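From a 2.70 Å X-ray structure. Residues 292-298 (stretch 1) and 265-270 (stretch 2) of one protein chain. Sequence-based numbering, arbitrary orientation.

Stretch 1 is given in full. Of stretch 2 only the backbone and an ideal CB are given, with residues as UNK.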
# COMPACT_ATOMS: atom_id res chain seq x y z
N ASP A 292 -5.08 -24.37 -12.17
CA ASP A 292 -6.32 -24.62 -11.45
C ASP A 292 -6.44 -23.64 -10.29
O ASP A 292 -7.53 -23.20 -9.93
CB ASP A 292 -6.33 -26.05 -10.90
CG ASP A 292 -6.02 -27.09 -11.96
OD1 ASP A 292 -6.82 -27.21 -12.93
OD2 ASP A 292 -4.99 -27.78 -11.83
N GLU A 293 -5.29 -23.31 -9.71
CA GLU A 293 -5.25 -22.37 -8.61
C GLU A 293 -5.58 -20.97 -9.09
O GLU A 293 -6.16 -20.18 -8.34
CB GLU A 293 -3.87 -22.39 -7.95
CG GLU A 293 -3.61 -23.61 -7.09
CD GLU A 293 -2.25 -23.57 -6.40
OE1 GLU A 293 -1.23 -23.84 -7.07
OE2 GLU A 293 -2.20 -23.26 -5.18
N ILE A 294 -5.21 -20.66 -10.33
CA ILE A 294 -5.48 -19.35 -10.88
C ILE A 294 -6.96 -19.19 -11.17
O ILE A 294 -7.54 -18.14 -10.94
CB ILE A 294 -4.67 -19.12 -12.18
CG1 ILE A 294 -3.18 -19.06 -11.83
CG2 ILE A 294 -5.08 -17.81 -12.85
CD1 ILE A 294 -2.30 -19.01 -13.04
N ALA A 295 -7.57 -20.27 -11.65
CA ALA A 295 -9.00 -20.27 -11.96
C ALA A 295 -9.82 -20.03 -10.69
O ALA A 295 -10.80 -19.28 -10.71
CB ALA A 295 -9.38 -21.61 -12.58
N LEU A 296 -9.42 -20.67 -9.60
CA LEU A 296 -10.10 -20.52 -8.33
C LEU A 296 -9.98 -19.10 -7.82
O LEU A 296 -10.90 -18.58 -7.19
CB LEU A 296 -9.51 -21.48 -7.29
CG LEU A 296 -10.42 -22.56 -6.71
CD1 LEU A 296 -9.71 -23.20 -5.54
CD2 LEU A 296 -11.74 -21.95 -6.26
N LEU A 297 -8.85 -18.46 -8.09
CA LEU A 297 -8.67 -17.08 -7.66
C LEU A 297 -9.55 -16.19 -8.51
O LEU A 297 -10.08 -15.19 -8.04
CB LEU A 297 -7.22 -16.65 -7.83
CG LEU A 297 -6.24 -17.29 -6.84
CD1 LEU A 297 -4.82 -16.97 -7.27
CD2 LEU A 297 -6.54 -16.80 -5.43
N ALA A 298 -9.70 -16.57 -9.78
CA ALA A 298 -10.50 -15.82 -10.72
C ALA A 298 -12.00 -15.92 -10.43
O ALA A 298 -12.71 -14.92 -10.50
CB ALA A 298 -10.20 -16.29 -12.14
N UNK A 265 -4.00 -30.96 0.23
CA UNK A 265 -3.86 -30.75 -1.20
C UNK A 265 -3.31 -29.36 -1.51
O UNK A 265 -2.49 -28.84 -0.76
CB UNK A 265 -5.21 -30.95 -1.90
N UNK A 266 -3.75 -28.74 -2.61
CA UNK A 266 -3.27 -27.41 -3.01
C UNK A 266 -3.46 -26.30 -1.99
O UNK A 266 -4.44 -26.27 -1.25
CB UNK A 266 -3.97 -27.00 -4.30
N UNK A 267 -2.52 -25.35 -1.93
CA UNK A 267 -2.61 -24.23 -0.98
C UNK A 267 -3.87 -23.38 -1.15
O UNK A 267 -4.61 -23.13 -0.20
CB UNK A 267 -1.38 -23.33 -1.13
N UNK A 268 -4.11 -22.93 -2.38
CA UNK A 268 -5.28 -22.13 -2.68
C UNK A 268 -6.56 -22.94 -2.41
O UNK A 268 -7.48 -22.45 -1.77
CB UNK A 268 -5.24 -21.65 -4.13
N UNK A 269 -6.58 -24.18 -2.88
CA UNK A 269 -7.73 -25.06 -2.69
C UNK A 269 -8.01 -25.29 -1.19
O UNK A 269 -9.16 -25.43 -0.78
CB UNK A 269 -7.49 -26.40 -3.40
N UNK A 270 -6.95 -25.32 -0.39
CA UNK A 270 -7.07 -25.50 1.05
C UNK A 270 -7.71 -24.24 1.63
O UNK A 270 -8.66 -24.30 2.41
CB UNK A 270 -5.71 -25.78 1.69

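Stretch 1 is a helix that offers its neighbour two things: the carboxylate of Glu 293, carried forward by an m, t side chain, and beside it the methyl groups of Leu 296 and Leu 297. Stretch 2 starts outside the helix and enters it at position 267, and each position can be read against that offer.

Position 265 has an extended backbone (phi/psi -157/-145), and its ideal CB finds nothing of stretch 1 within 5.5 Å. Almost any side chain tolerant of an extended conformation would serve, polar ones included. The deposited residue is Lys 265, which takes no part in the contact.

Position 266 has the angles -58/146, typical of the residue just before a helix, and its CB points toward stretch 1, 4.2 Å from Glu 293 OE2. A short side chain with a hydroxyl or amide suits both demands, capping the free backbone NH groups and donating a hydrogen bond to the carboxylate; serine, threonine and asparagine are candidates, whereas aspartate would bring a second negative charge close to the first. It is Ser 266, with chi1 t. Its OG donates a weak hydrogen bond to Glu 293 OE2 (2.9 Å) and accepts a weak capping bond from the backbone N of position 269 (3.4 Å).

At position 267, the first helical residue, phi is -59 and CB points sideways, 4.1 Å from Glu 293 OE2. Proline fits this phi and an early helical turn, where its missing NH costs little; alanine or a small polar residue would also do. Pro 267 is present, its CD 3.5 Å from Glu 293 OE2.

Position 268 lies at the nearest CA pairing, 5.9 Å from the CA of Glu 293, and points toward stretch 1. Its backbone N gives a weak hydrogen bond to Glu 293 OE2 at 3.4 Å, a bond open to any residue here except proline. The ideal CB of position 268 lies 3.6 Å from Glu 293 OE2, 4.9 Å from Leu 296 CD1 and 5.2 Å from Leu 297 CD2, so a compact aliphatic group such as valine or isoleucine is favoured. Val 268, chi1 t, sets CG1 4.1 Å from Leu 296 CD1 and 4.2 Å from Leu 297 CD2, while CG2 lies 3.1 Å from Glu 293 OE2.

Position 269 points sideways, its ideal CB 4.4 Å from Leu 296 CD1. Alanine or another small helix former suits this close packing. Ala 269 brings its CA within 3.9 Å of Leu 296 CD1.

Position 270 is helical and free of stretch 1, leaving the choice open; Phe 270 directs its ring away.

Stretch 2, residues 265-270: KSPVAF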
# COMPACT_ATOMS: atom_id res chain seq x y z
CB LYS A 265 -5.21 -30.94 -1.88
CG LYS A 265 -5.16 -31.79 -3.15
CD LYS A 265 -4.69 -33.21 -2.87
CE LYS A 265 -5.21 -34.18 -3.94
NZ LYS A 265 -4.83 -33.86 -5.37
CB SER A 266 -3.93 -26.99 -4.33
OG SER A 266 -3.88 -25.58 -4.48
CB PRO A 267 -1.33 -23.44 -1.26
CG PRO A 267 -0.37 -24.52 -1.66
CD PRO A 267 -1.20 -25.38 -2.58
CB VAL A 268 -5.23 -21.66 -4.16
CG1 VAL A 268 -6.48 -20.89 -4.53
CG2 VAL A 268 -4.00 -20.82 -4.38
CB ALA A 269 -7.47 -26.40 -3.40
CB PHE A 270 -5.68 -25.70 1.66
CG PHE A 270 -5.70 -26.10 3.10
CD1 PHE A 270 -6.01 -27.40 3.46
CD2 PHE A 270 -5.42 -25.16 4.09
CE1 PHE A 270 -6.05 -27.77 4.80
CE2 PHE A 270 -5.46 -25.52 5.44
CZ PHE A 270 -5.77 -26.82 5.80
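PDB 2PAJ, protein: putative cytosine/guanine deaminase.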